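Long-range contacts in dihydrodipicolinate reductase N-terminus domain-containing protein (Mycobacterium smegmatis, PDB 6IAQ), which acts as a native amine dehydrogenase, carrying out the asymmetric reductive amination of ketones, probably with NADPH as the hydride donor: residues V12-G16 / A36-S40; L124-K129 / P321-V325; V170-P175 / R236-L240; L217-T223 / D256-E262; I230-A234 / L244-D248. All blocks are in the same frame, centred on the assembly; numbering follows the deposited sequence.

Contact 1: residues V12-G16 / A36-S40. With NAP (NADP nicotinamide-adenine-dinucleotide phosphate), chain F.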
# COMPACT_ATOMS: atom_id res chain seq x y z
N VAL A 12 10.35 -25.28 10.49
CA VAL A 12 9.60 -24.34 11.38
C VAL A 12 10.41 -24.24 12.68
O VAL A 12 10.60 -25.26 13.38
CB VAL A 12 8.09 -24.62 11.51
CG1 VAL A 12 7.57 -25.67 10.54
CG2 VAL A 12 7.63 -24.93 12.91
N TYR A 13 11.02 -23.08 12.88
CA TYR A 13 11.96 -22.76 13.95
C TYR A 13 11.17 -22.06 15.07
O TYR A 13 10.84 -20.84 14.93
CB TYR A 13 13.10 -21.93 13.36
CG TYR A 13 14.41 -21.95 14.09
CD1 TYR A 13 14.48 -22.12 15.46
CD2 TYR A 13 15.59 -21.77 13.40
CE1 TYR A 13 15.69 -22.07 16.13
CE2 TYR A 13 16.81 -21.75 14.05
CZ TYR A 13 16.86 -21.92 15.42
OH TYR A 13 18.05 -21.89 16.07
N GLY A 14 10.90 -22.81 16.14
CA GLY A 14 9.94 -22.45 17.20
C GLY A 14 8.58 -22.97 16.81
O GLY A 14 8.25 -22.99 15.61
N VAL A 15 7.81 -23.45 17.78
CA VAL A 15 6.49 -24.09 17.56
C VAL A 15 5.52 -23.51 18.58
O VAL A 15 4.85 -24.29 19.28
CB VAL A 15 6.58 -25.62 17.63
CG1 VAL A 15 5.32 -26.23 17.04
CG2 VAL A 15 7.79 -26.14 16.88
N GLY A 16 5.44 -22.18 18.64
CA GLY A 16 4.62 -21.50 19.65
C GLY A 16 3.33 -21.01 19.06
O GLY A 16 2.86 -21.61 18.05
N ALA A 36 11.49 -29.23 12.43
CA ALA A 36 10.81 -28.40 13.44
C ALA A 36 11.67 -28.37 14.71
O ALA A 36 12.15 -29.44 15.15
CB ALA A 36 9.41 -28.91 13.68
N ILE A 37 11.92 -27.17 15.22
CA ILE A 37 12.82 -26.91 16.37
C ILE A 37 12.00 -26.29 17.51
O ILE A 37 11.22 -25.33 17.26
CB ILE A 37 14.01 -26.04 15.96
CG1 ILE A 37 14.68 -26.59 14.69
CG2 ILE A 37 14.99 -25.84 17.11
CD1 ILE A 37 15.57 -25.60 14.00
N ALA A 38 12.13 -26.87 18.71
CA ALA A 38 11.47 -26.39 19.94
C ALA A 38 12.50 -26.40 21.07
O ALA A 38 13.70 -26.70 20.82
CB ALA A 38 10.26 -27.23 20.26
N ARG A 39 12.06 -26.00 22.26
CA ARG A 39 12.93 -25.86 23.45
C ARG A 39 12.35 -26.71 24.59
O ARG A 39 13.14 -27.31 25.30
CB ARG A 39 13.08 -24.37 23.78
CG ARG A 39 13.82 -24.06 25.07
CD ARG A 39 14.07 -22.60 25.26
NE ARG A 39 14.83 -22.43 26.49
CZ ARG A 39 14.31 -22.40 27.71
NH1 ARG A 39 13.00 -22.54 27.90
NH2 ARG A 39 15.10 -22.22 28.76
N SER A 40 11.02 -26.78 24.76
CA SER A 40 10.33 -27.50 25.87
C SER A 40 10.49 -29.02 25.71
O SER A 40 10.16 -29.57 24.66
CB SER A 40 8.88 -27.09 25.97
OG SER A 40 8.79 -25.78 26.49
PA NAP F . 5.46 -18.12 21.97
O1A NAP F . 4.17 -18.77 21.82
O2A NAP F . 6.14 -17.85 23.34
O5B NAP F . 6.50 -18.98 21.04
C5B NAP F . 7.93 -18.85 21.14
C4B NAP F . 8.55 -20.18 20.75
O4B NAP F . 9.97 -20.12 20.76
C3B NAP F . 8.17 -21.37 21.67
O3B NAP F . 7.71 -22.41 20.76
C2B NAP F . 9.46 -21.83 22.34
O2B NAP F . 9.59 -23.27 22.45
C1B NAP F . 10.43 -21.40 21.28
N9A NAP F . 11.82 -21.19 21.68
C8A NAP F . 12.33 -20.35 22.59
N7A NAP F . 13.67 -20.44 22.55
C5A NAP F . 13.99 -21.27 21.53
C6A NAP F . 15.22 -21.81 20.89
N6A NAP F . 16.42 -21.45 21.32
N1A NAP F . 15.09 -22.66 19.88
C2A NAP F . 13.90 -23.05 19.38
N3A NAP F . 12.73 -22.62 19.89
C4A NAP F . 12.77 -21.78 20.96
O3 NAP F . 5.49 -16.65 21.24
PN NAP F . 4.74 -16.27 19.81
O1N NAP F . 3.44 -15.56 20.01
O2N NAP F . 4.76 -17.43 18.88
O5D NAP F . 5.87 -15.19 19.45
C5D NAP F . 7.23 -15.49 19.09
C4D NAP F . 8.05 -14.28 18.76
O4D NAP F . 7.49 -13.67 17.55
C3D NAP F . 8.05 -13.28 19.89
O3D NAP F . 9.32 -12.71 20.11
C2D NAP F . 7.06 -12.21 19.39
O2D NAP F . 7.35 -10.96 20.02
C1D NAP F . 7.29 -12.29 17.85
N1N NAP F . 6.12 -11.79 17.11
C2N NAP F . 6.33 -10.89 16.17
C3N NAP F . 5.25 -10.35 15.49
C7N NAP F . 5.45 -9.35 14.37
O7N NAP F . 4.42 -8.82 13.94
N7N NAP F . 6.66 -9.09 13.86
C4N NAP F . 3.96 -10.80 15.79
C5N NAP F . 3.76 -11.76 16.78
C6N NAP F . 4.88 -12.24 17.41
P2B NAP F . 8.59 -24.16 23.33
O1X NAP F . 7.24 -24.14 22.67
O2X NAP F . 9.10 -25.58 23.15
O3X NAP F . 8.79 -23.47 24.68

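Contact 2: residues L124-K129 / P321-V325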
# COMPACT_ATOMS: atom_id res chain seq x y z
N LEU A 124 25.83 -10.40 10.79
CA LEU A 124 24.86 -11.37 10.22
C LEU A 124 24.81 -11.17 8.71
O LEU A 124 24.68 -12.19 7.98
CB LEU A 124 23.48 -11.17 10.85
CG LEU A 124 23.30 -11.75 12.25
CD1 LEU A 124 21.94 -11.37 12.80
CD2 LEU A 124 23.46 -13.27 12.22
N ASP A 125 24.86 -9.92 8.26
CA ASP A 125 24.80 -9.60 6.81
C ASP A 125 26.02 -10.24 6.10
O ASP A 125 25.83 -10.85 5.02
CB ASP A 125 24.71 -8.09 6.60
CG ASP A 125 24.56 -7.69 5.15
OD1 ASP A 125 23.66 -8.20 4.47
OD2 ASP A 125 25.35 -6.87 4.69
N ALA A 126 27.22 -10.08 6.67
CA ALA A 126 28.49 -10.65 6.12
C ALA A 126 28.41 -12.18 6.06
O ALA A 126 28.75 -12.76 5.00
CB ALA A 126 29.67 -10.22 6.95
N LEU A 127 27.98 -12.82 7.15
CA LEU A 127 27.88 -14.29 7.24
C LEU A 127 26.90 -14.81 6.19
O LEU A 127 27.24 -15.79 5.45
CB LEU A 127 27.44 -14.67 8.66
CG LEU A 127 27.23 -16.16 8.90
CD1 LEU A 127 28.49 -16.99 8.62
CD2 LEU A 127 26.75 -16.41 10.32
N ALA A 128 25.70 -14.20 6.11
CA ALA A 128 24.62 -14.64 5.20
C ALA A 128 25.10 -14.50 3.74
O ALA A 128 24.73 -15.34 2.87
CB ALA A 128 23.36 -13.84 5.45
N LYS A 129 25.84 -13.42 3.46
CA LYS A 129 26.39 -13.14 2.10
C LYS A 129 27.43 -14.22 1.73
O LYS A 129 27.46 -14.66 0.57
CB LYS A 129 26.98 -11.73 2.05
CG LYS A 129 25.96 -10.65 1.74
CD LYS A 129 26.48 -9.24 1.90
CE LYS A 129 25.54 -8.20 1.34
NZ LYS A 129 25.96 -6.87 1.81
N PRO A 321 18.48 -11.21 -3.03
CA PRO A 321 19.93 -11.28 -2.86
C PRO A 321 20.34 -11.76 -1.47
O PRO A 321 19.59 -11.59 -0.51
CB PRO A 321 20.42 -9.84 -3.03
CG PRO A 321 19.33 -9.20 -3.88
CD PRO A 321 18.04 -9.86 -3.42
N PRO A 322 21.53 -12.39 -1.34
CA PRO A 322 22.02 -12.82 -0.03
C PRO A 322 22.29 -11.60 0.85
O PRO A 322 22.51 -10.52 0.31
CB PRO A 322 23.32 -13.60 -0.33
CG PRO A 322 23.18 -13.99 -1.81
CD PRO A 322 22.39 -12.85 -2.44
N GLY A 323 22.27 -11.81 2.17
CA GLY A 323 22.41 -10.75 3.17
C GLY A 323 21.12 -10.53 3.95
O GLY A 323 20.16 -11.29 3.76
N ILE A 324 21.14 -9.56 4.86
CA ILE A 324 19.92 -9.00 5.50
C ILE A 324 19.20 -8.19 4.42
O ILE A 324 19.78 -7.20 3.95
CB ILE A 324 20.24 -8.13 6.73
CG1 ILE A 324 20.83 -8.97 7.87
CG2 ILE A 324 19.00 -7.38 7.20
CD1 ILE A 324 21.20 -8.12 9.07
N VAL A 325 18.01 -8.63 4.02
CA VAL A 325 17.16 -7.85 3.07
C VAL A 325 15.89 -7.43 3.83
O VAL A 325 15.12 -8.31 4.23
CB VAL A 325 16.86 -8.65 1.79
CG1 VAL A 325 16.01 -7.81 0.84
CG2 VAL A 325 18.14 -9.10 1.07
O HOH W 1 22.34 -6.84 2.72

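Contact 3: residues V170-P175 / R236-L240. With NAP (NADP nicotinamide-adenine-dinucleotide phosphate), chain F.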
# COMPACT_ATOMS: atom_id res chain seq x y z
N VAL A 170 -1.92 -8.69 23.81
CA VAL A 170 -1.03 -9.74 24.37
C VAL A 170 -1.67 -11.13 24.22
O VAL A 170 -0.96 -12.07 23.88
CB VAL A 170 -0.71 -9.43 25.84
CG1 VAL A 170 -0.19 -10.65 26.58
CG2 VAL A 170 0.29 -8.31 25.92
N ASP A 171 -2.97 -11.27 24.50
CA ASP A 171 -3.61 -12.61 24.58
C ASP A 171 -3.84 -13.20 23.18
O ASP A 171 -4.31 -14.32 23.11
CB ASP A 171 -4.89 -12.55 25.41
CG ASP A 171 -4.59 -12.76 26.90
OD1 ASP A 171 -3.39 -12.83 27.27
OD2 ASP A 171 -5.55 -12.83 27.69
N ASP A 172 -3.51 -12.48 22.11
CA ASP A 172 -3.49 -13.05 20.73
C ASP A 172 -2.18 -13.80 20.49
O ASP A 172 -2.10 -14.48 19.47
CB ASP A 172 -3.66 -11.98 19.65
CG ASP A 172 -5.09 -11.49 19.44
OD1 ASP A 172 -6.04 -12.13 19.96
OD2 ASP A 172 -5.25 -10.47 18.73
N PHE A 173 -1.18 -13.67 21.38
CA PHE A 173 0.21 -14.16 21.17
C PHE A 173 0.64 -15.00 22.38
O PHE A 173 -0.17 -15.19 23.32
CB PHE A 173 1.14 -12.97 20.93
CG PHE A 173 0.63 -12.08 19.83
CD1 PHE A 173 0.70 -12.48 18.50
CD2 PHE A 173 0.03 -10.87 20.12
CE1 PHE A 173 0.20 -11.68 17.49
CE2 PHE A 173 -0.49 -10.07 19.11
CZ PHE A 173 -0.41 -10.48 17.80
N GLY A 174 1.87 -15.51 22.34
CA GLY A 174 2.35 -16.52 23.29
C GLY A 174 3.11 -15.92 24.46
O GLY A 174 3.33 -14.71 24.55
N PRO A 175 3.57 -16.80 25.39
CA PRO A 175 4.28 -16.37 26.60
C PRO A 175 5.53 -15.52 26.39
O PRO A 175 5.83 -14.67 27.27
CB PRO A 175 4.71 -17.70 27.26
CG PRO A 175 3.73 -18.72 26.73
CD PRO A 175 3.38 -18.26 25.33
N ARG A 236 -7.86 -11.56 33.38
CA ARG A 236 -7.12 -12.82 33.22
C ARG A 236 -6.30 -12.68 31.93
O ARG A 236 -6.82 -12.08 30.98
CB ARG A 236 -8.08 -14.02 33.15
CG ARG A 236 -7.33 -15.34 33.19
CD ARG A 236 -8.14 -16.55 33.55
NE ARG A 236 -7.25 -17.55 34.16
CZ ARG A 236 -6.47 -18.38 33.49
NH1 ARG A 236 -5.70 -19.23 34.15
NH2 ARG A 236 -6.45 -18.37 32.17
N SER A 237 -5.05 -13.12 31.94
CA SER A 237 -4.22 -13.26 30.72
C SER A 237 -4.25 -14.73 30.31
O SER A 237 -3.68 -15.56 31.05
CB SER A 237 -2.81 -12.81 30.93
OG SER A 237 -2.00 -13.16 29.81
N GLU A 238 -4.91 -15.04 29.20
CA GLU A 238 -4.88 -16.40 28.61
C GLU A 238 -3.45 -16.72 28.17
O GLU A 238 -3.07 -17.91 28.21
CB GLU A 238 -5.91 -16.53 27.49
CG GLU A 238 -7.34 -16.53 28.01
CD GLU A 238 -7.60 -17.50 29.15
OE1 GLU A 238 -8.21 -17.07 30.16
OE2 GLU A 238 -7.20 -18.68 29.05
N ALA A 239 -2.65 -15.74 27.76
CA ALA A 239 -1.28 -16.02 27.25
C ALA A 239 -0.42 -16.62 28.37
O ALA A 239 0.39 -17.51 28.08
CB ALA A 239 -0.65 -14.78 26.67
N LEU A 240 -0.55 -16.12 29.61
CA LEU A 240 0.27 -16.60 30.75
C LEU A 240 -0.53 -17.52 31.70
O LEU A 240 0.09 -18.13 32.56
CB LEU A 240 0.87 -15.39 31.46
CG LEU A 240 1.96 -14.67 30.66
CD1 LEU A 240 2.43 -13.41 31.36
CD2 LEU A 240 3.14 -15.58 30.39
PA NAP F . 5.46 -18.12 21.97
O1A NAP F . 4.17 -18.77 21.82
O2A NAP F . 6.14 -17.85 23.34
O5B NAP F . 6.50 -18.98 21.04
C5B NAP F . 7.93 -18.85 21.14
C4B NAP F . 8.55 -20.18 20.75
O4B NAP F . 9.97 -20.12 20.76
C3B NAP F . 8.17 -21.37 21.67
O3B NAP F . 7.71 -22.41 20.76
C2B NAP F . 9.46 -21.83 22.34
O2B NAP F . 9.59 -23.27 22.45
C1B NAP F . 10.43 -21.40 21.28
N9A NAP F . 11.82 -21.19 21.68
C8A NAP F . 12.33 -20.35 22.59
N7A NAP F . 13.67 -20.44 22.55
C5A NAP F . 13.99 -21.27 21.53
C6A NAP F . 15.22 -21.81 20.89
N6A NAP F . 16.42 -21.45 21.32
N1A NAP F . 15.09 -22.66 19.88
C2A NAP F . 13.90 -23.05 19.38
N3A NAP F . 12.73 -22.62 19.89
C4A NAP F . 12.77 -21.78 20.96
O3 NAP F . 5.49 -16.65 21.24
PN NAP F . 4.74 -16.27 19.81
O1N NAP F . 3.44 -15.56 20.01
O2N NAP F . 4.76 -17.43 18.88
O5D NAP F . 5.87 -15.19 19.45
C5D NAP F . 7.23 -15.49 19.09
C4D NAP F . 8.05 -14.28 18.76
O4D NAP F . 7.49 -13.67 17.55
C3D NAP F . 8.05 -13.28 19.89
O3D NAP F . 9.32 -12.71 20.11
C2D NAP F . 7.06 -12.21 19.39
O2D NAP F . 7.35 -10.96 20.02
C1D NAP F . 7.29 -12.29 17.85
N1N NAP F . 6.12 -11.79 17.11
C2N NAP F . 6.33 -10.89 16.17
C3N NAP F . 5.25 -10.35 15.49
C7N NAP F . 5.45 -9.35 14.37
O7N NAP F . 4.42 -8.82 13.94
N7N NAP F . 6.66 -9.09 13.86
C4N NAP F . 3.96 -10.80 15.79
C5N NAP F . 3.76 -11.76 16.78
C6N NAP F . 4.88 -12.24 17.41
P2B NAP F . 8.59 -24.16 23.33
O1X NAP F . 7.24 -24.14 22.67
O2X NAP F . 9.10 -25.58 23.15
O3X NAP F . 8.79 -23.47 24.68

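Contact 4: residues L217-T223 / D256-E262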
# COMPACT_ATOMS: atom_id res chain seq x y z
N LEU A 217 15.69 10.10 3.98
CA LEU A 217 15.85 11.33 4.80
C LEU A 217 16.96 11.14 5.84
O LEU A 217 17.47 10.01 5.95
CB LEU A 217 14.53 11.68 5.49
CG LEU A 217 13.30 11.77 4.58
CD1 LEU A 217 12.04 12.07 5.39
CD2 LEU A 217 13.49 12.85 3.52
N THR A 218 17.29 12.20 6.57
CA THR A 218 18.44 12.28 7.50
C THR A 218 17.93 12.54 8.91
O THR A 218 17.25 13.57 9.11
CB THR A 218 19.41 13.42 7.14
OG1 THR A 218 19.58 13.42 5.72
CG2 THR A 218 20.76 13.28 7.81
N VAL A 219 18.28 11.66 9.85
CA VAL A 219 17.84 11.83 11.25
C VAL A 219 18.43 13.13 11.78
O VAL A 219 19.63 13.36 11.59
CB VAL A 219 18.21 10.61 12.12
CG1 VAL A 219 17.84 10.84 13.56
CG2 VAL A 219 17.57 9.33 11.61
N LYS A 220 17.60 13.97 12.39
CA LYS A 220 18.02 15.18 13.14
C LYS A 220 17.92 14.86 14.63
O LYS A 220 18.82 15.24 15.36
CB LYS A 220 17.12 16.37 12.79
CG LYS A 220 17.35 17.63 13.60
CD LYS A 220 16.54 18.79 13.08
CE LYS A 220 16.85 20.10 13.78
NZ LYS A 220 15.61 20.77 14.25
N SER A 221 16.85 14.19 15.05
CA SER A 221 16.55 13.97 16.49
C SER A 221 15.72 12.69 16.65
O SER A 221 14.79 12.48 15.83
CB SER A 221 15.84 15.18 17.04
OG SER A 221 14.92 14.82 18.05
N ILE A 222 16.03 11.88 17.66
CA ILE A 222 15.25 10.67 18.04
C ILE A 222 14.85 10.81 19.51
O ILE A 222 15.75 10.98 20.35
CB ILE A 222 16.04 9.36 17.80
CG1 ILE A 222 16.60 9.30 16.37
CG2 ILE A 222 15.18 8.15 18.13
CD1 ILE A 222 17.33 8.03 16.03
N THR A 223 13.55 10.71 19.81
CA THR A 223 13.00 10.67 21.19
C THR A 223 12.05 9.50 21.35
O THR A 223 11.59 8.94 20.35
CB THR A 223 12.32 12.00 21.56
OG1 THR A 223 11.44 12.34 20.49
CG2 THR A 223 13.34 13.09 21.81
N ASP A 256 7.39 6.84 19.97
CA ASP A 256 8.68 7.06 19.31
C ASP A 256 8.51 8.21 18.32
O ASP A 256 7.44 8.31 17.69
CB ASP A 256 9.19 5.79 18.62
CG ASP A 256 9.62 4.78 19.66
OD1 ASP A 256 10.68 5.03 20.30
OD2 ASP A 256 8.86 3.81 19.88
N ARG A 257 9.55 9.02 18.19
CA ARG A 257 9.54 10.22 17.33
C ARG A 257 10.90 10.40 16.70
O ARG A 257 11.92 10.34 17.42
CB ARG A 257 9.18 11.44 18.18
CG ARG A 257 9.16 12.76 17.43
CD ARG A 257 8.90 13.84 18.46
NE ARG A 257 7.94 14.81 17.99
CZ ARG A 257 8.25 15.93 17.33
NH1 ARG A 257 9.51 16.24 17.08
NH2 ARG A 257 7.29 16.74 16.93
N ILE A 258 10.91 10.60 15.39
CA ILE A 258 12.14 10.94 14.62
C ILE A 258 11.87 12.21 13.83
O ILE A 258 10.95 12.21 12.99
CB ILE A 258 12.58 9.77 13.73
CG1 ILE A 258 12.83 8.50 14.57
CG2 ILE A 258 13.78 10.19 12.90
CD1 ILE A 258 13.38 7.35 13.76
N GLU A 259 12.65 13.26 14.10
CA GLU A 259 12.70 14.48 13.26
C GLU A 259 13.79 14.30 12.22
O GLU A 259 14.85 13.78 12.58
CB GLU A 259 12.98 15.71 14.11
CG GLU A 259 12.04 15.84 15.27
CD GLU A 259 12.24 17.14 16.04
OE1 GLU A 259 13.05 17.99 15.58
OE2 GLU A 259 11.60 17.28 17.10
N THR A 260 13.51 14.70 10.99
CA THR A 260 14.51 14.65 9.90
C THR A 260 15.07 16.06 9.67
O THR A 260 14.35 17.04 9.96
CB THR A 260 13.89 14.05 8.64
OG1 THR A 260 12.88 14.94 8.17
CG2 THR A 260 13.33 12.67 8.89
N GLU A 261 16.29 16.13 9.16
CA GLU A 261 16.90 17.42 8.75
C GLU A 261 16.00 18.05 7.68
O GLU A 261 15.76 19.26 7.74
CB GLU A 261 18.35 17.22 8.28
CG GLU A 261 19.31 16.77 9.37
CD GLU A 261 19.54 17.74 10.54
OE1 GLU A 261 18.85 18.81 10.64
OE2 GLU A 261 20.40 17.41 11.41
N GLU A 262 15.43 17.25 6.78
CA GLU A 262 14.69 17.73 5.59
C GLU A 262 13.31 18.30 5.95
O GLU A 262 12.70 18.92 5.07
CB GLU A 262 14.58 16.62 4.55
CG GLU A 262 15.90 16.16 3.97
CD GLU A 262 16.66 15.12 4.78
OE1 GLU A 262 16.23 14.80 5.92
OE2 GLU A 262 17.67 14.61 4.28
O HOH W 2 12.57 13.64 18.00
O HOH W 3 12.49 6.34 19.16

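Contact 5: residues I230-A234 / L244-D248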
# COMPACT_ATOMS: atom_id res chain seq x y z
N ILE A 230 -2.24 -0.44 32.78
CA ILE A 230 -2.64 -0.90 34.14
C ILE A 230 -4.03 -1.54 34.03
O ILE A 230 -4.89 -0.94 33.38
CB ILE A 230 -2.66 0.32 35.08
CG1 ILE A 230 -1.33 1.07 35.05
CG2 ILE A 230 -3.04 -0.10 36.48
CD1 ILE A 230 -0.13 0.21 35.42
N ALA A 231 -4.24 -2.67 34.69
CA ALA A 231 -5.57 -3.27 34.88
C ALA A 231 -6.46 -2.32 35.71
O ALA A 231 -6.09 -1.99 36.85
CB ALA A 231 -5.44 -4.61 35.55
N SER A 232 -7.61 -1.92 35.16
CA SER A 232 -8.59 -1.03 35.82
C SER A 232 -9.52 -1.85 36.73
O SER A 232 -10.20 -1.27 37.58
CB SER A 232 -9.34 -0.25 34.77
OG SER A 232 -10.20 -1.13 34.03
N ALA A 233 -9.56 -3.17 36.55
CA ALA A 233 -10.37 -4.14 37.30
C ALA A 233 -9.72 -5.53 37.15
O ALA A 233 -8.77 -5.66 36.33
CB ALA A 233 -11.78 -4.16 36.75
N ALA A 234 -10.20 -6.53 37.90
CA ALA A 234 -9.71 -7.92 37.79
C ALA A 234 -9.85 -8.40 36.34
O ALA A 234 -10.91 -8.21 35.72
CB ALA A 234 -10.46 -8.81 38.75
N LEU A 244 -5.00 -11.32 36.91
CA LEU A 244 -4.44 -9.96 37.05
C LEU A 244 -5.39 -9.16 37.94
O LEU A 244 -6.60 -9.16 37.69
CB LEU A 244 -4.32 -9.34 35.66
CG LEU A 244 -3.39 -10.09 34.69
CD1 LEU A 244 -3.71 -9.76 33.24
CD2 LEU A 244 -1.96 -9.75 34.97
N ALA A 245 -4.85 -8.57 39.00
CA ALA A 245 -5.62 -7.76 39.98
C ALA A 245 -5.64 -6.32 39.49
O ALA A 245 -4.72 -5.87 38.80
CB ALA A 245 -5.01 -7.88 41.35
N PRO A 246 -6.69 -5.55 39.84
CA PRO A 246 -6.70 -4.11 39.61
C PRO A 246 -5.34 -3.55 40.02
O PRO A 246 -4.90 -3.92 41.10
CB PRO A 246 -7.81 -3.59 40.55
CG PRO A 246 -8.72 -4.77 40.76
CD PRO A 246 -7.89 -6.02 40.55
N GLY A 247 -4.72 -2.72 39.18
CA GLY A 247 -3.42 -2.10 39.47
C GLY A 247 -2.23 -2.90 38.94
O GLY A 247 -1.14 -2.32 38.86
N ASP A 248 -2.40 -4.18 38.59
CA ASP A 248 -1.31 -4.99 37.96
C ASP A 248 -0.96 -4.41 36.59
O ASP A 248 -1.84 -3.81 35.92
CB ASP A 248 -1.69 -6.47 37.83
CG ASP A 248 -1.66 -7.25 39.13
OD1 ASP A 248 -1.23 -6.67 40.15
OD2 ASP A 248 -2.06 -8.43 39.13

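Contact 1: residues V12-G16 / A36-S40
Val12-Tyr13 and Ala36-Ile37 run parallel as neighbouring strands, tied by Ile37 N to Val12 O (3.0 Å) and, just past the strand end, by Gly14 N to Ile37 O (2.8 Å). Tyr13 and Ile37 share one face of the sheet. Ile37 CD1 sits over the middle of the Tyr13 ring, 3.8 Å from the centroid and 8° off its normal, a CH-pi contact. With CG1 beside the backbone N (chi1 -50°), Ile37 lays CD1 on the phenol while CG2 turns to the adenine, 3.8 Å from NAP C2A; NAP N1A lies in plane at the edge of the Tyr13 ring. The opposite face of the sheet carries Val12 and Ala36, both packed on Leu48. Beyond the strands, Val15 N bonds to NAP O3B, and Arg39 N and Ser40 N converge on NAP O2X, the latter at 2.8 Å, as Ser40 OG reaches NAP O3X (2.9 Å). This is the first beta-alpha-beta unit of a Rossmann fold, with a 2'-phosphate site after its second strand, as NADP requires.

Contact 2: residues L124-K129 / P321-V325
The carboxylate of Asp125 is gripped at both oxygens: Ile324 N approaches OD1 along its anti lone pair, and Lys129 NZ meets OD2 on the syn side, 23° out of the carboxylate plane. The first bond, Ile324 N to Asp125 OD1, is 2.9 Å long and somewhat bent; the second, Lys129 NZ to Asp125 OD2, is a salt bridge of 2.9 Å across one helical turn. A water donates to Asp125 OD1 (2.6 Å) and to Ile324 O, so the carboxylate holds both backbone polar groups of Ile324, one directly and one through solvent. CG of Asp125 stands anti to the backbone N (chi1 -176°), which swings the group out to the strand. Next to it, Gly323 CA comes within 3.1 Å of Asp125 OD1 and packs against Ala128 CB (4.0 Å) and Lys129 CG (3.8 Å), letting helix and strand approach closely. Lys129, extended beyond CG, passes over Pro322 O, and Pro322 CB rests by Ala128 O. Ile324 CD1 reaches Leu124 CB at 4.2 Å. On the strand's other edge Gly323 pairs with Leu135. With a lysine, an amide N-H and a water all directed at it, Asp125 is probably kept ionised.

Contact 3: residues V170-P175 / R236-L240
Asp171 points its carboxylate into the bend of Ser237-Ala239, where three donors meet it from different directions. Ser237 OG gives to the syn lone pair of Asp171 OD1 (2.9 Å), whereas Ala239 N reaches the same oxygen from above the carboxylate plane, 68° out of it, at 3.0 Å. Glu238 N approaches Asp171 OD2 (2.8 Å) from 47° out of plane. Ser237 CB holds its hydroxyl anti to the backbone N (chi1 171°), which brings OG to the acid and lets it also take a weak bond from Leu240 N. The methyl of Ala239 faces the other segment and wedges between Asp171 OD1 and Phe173 O, both 3.4 Å from CB. Further along, Leu240 CD2 lies against Pro175 CB (4.1 Å). On the cofactor side Gly174 N bonds to NAP O1N (2.8 Å), and NAP C5N of the nicotinamide approaches the Phe173 ring obliquely, 3.6 Å from its CD1 and CE1. The hairpin turn after strand 235-237 thus clasps the loop whose Gly174 forms the N-cap of helix 175-180, beside the NADP pyrophosphate in the cofactor site.

Contact 4: residues L217-T223 / D256-E262
Glu259 O takes two backbone donors from the same face of its plane, Lys220 N (2.8 Å) and Ser221 N (3.2 Å), which shifts the register by one residue. From Ser221-Glu259 onward the pairing is regular: that pair and Thr223-Arg257 are hydrogen-bonded pairs, with Ile222 opposite Ile258 in the non-hydrogen-bonded pair between them. On the other side of the irregularity, Glu261 N bonds to Thr218 O (2.7 Å), and the Glu262 carboxylate clasps Thr218 with both oxygens on their syn sides: OE1 takes Thr218 N (2.9 Å), OE2 takes Thr218 OG1 (2.7 Å). Because Thr218 OG1 lies beside its own backbone N (chi1 -42°), one carboxylate can accept from both. Leu217 CB closes over Thr260 CG2 (3.7 Å), and the Lys220 chain crosses Glu261 at about a right angle. Thr223 OG1 lies alongside the Arg257 chain, and a water joins it to Ser221 OG. In the next shell Thr260 OG1 bonds to Pro264 O, Arg257 pairs with Glu267, and Leu208 of helix 203-215 packs on Ile258. Two facing residues against one make a classic beta bulge, here on strand 219-230, one of the mixed sheet's two outermost strands within this chain.

Contact 5: residues I230-A234 / L244-D248
Leu244 O lies 3.3 Å from Ala234 CA, a CA-H...O contact at the mouth of a type II beta turn that spans Ala245 to Asp248 and nests against the 230-234 loop. The Leu244 backbone also pairs with Met235, and its side chain packs on Ile250. Ala245 opens the turn; its N bonds to Asp248 OD2 (2.8 Å) from well above the carboxylate plane, and its O, which accepts the turn bond from Asp248 N, touches Ala231 CB at 3.6 Å. Next, Pro246 CG and CD bear on the Ala233-Ala234 peptide, CD 3.6 Å from Ala234 N. Gly247 fills the third turn position with positive phi (93°), sends its N to Ala231 O (2.8 Å) and takes Ile230 CG2 against its CA (3.6 Å). Asp248 closes the turn, its side chain folded back to Ala245 while its carbonyl faces the other loop. There Ala231 N donates to Asp248 O at 2.9 Å, almost straight at 172°.

How the contacts relate
Contact 1 comes first along the chain; contacts 3, 4 and 5 all fall inside the long loop closed by contact 2. Contacts 1 and 2 reach opposite ends of the same parallel sheet, strands 32-37 and 323-324, with centres 23 Å apart, so the chain returns to the nucleotide-binding fold near its end. Contacts 1 and 3, about 6 Å apart at their nearest atoms, meet NADP from the Rossmann and C-terminal parts. Contact 5 touches contact 3 through Leu244 packing on Ser237, within the small hairpin inserted between strands 219-230 and 249-260. Contact 4 pairs the far ends of those same strands, its centre 36 Å from that of contact 5.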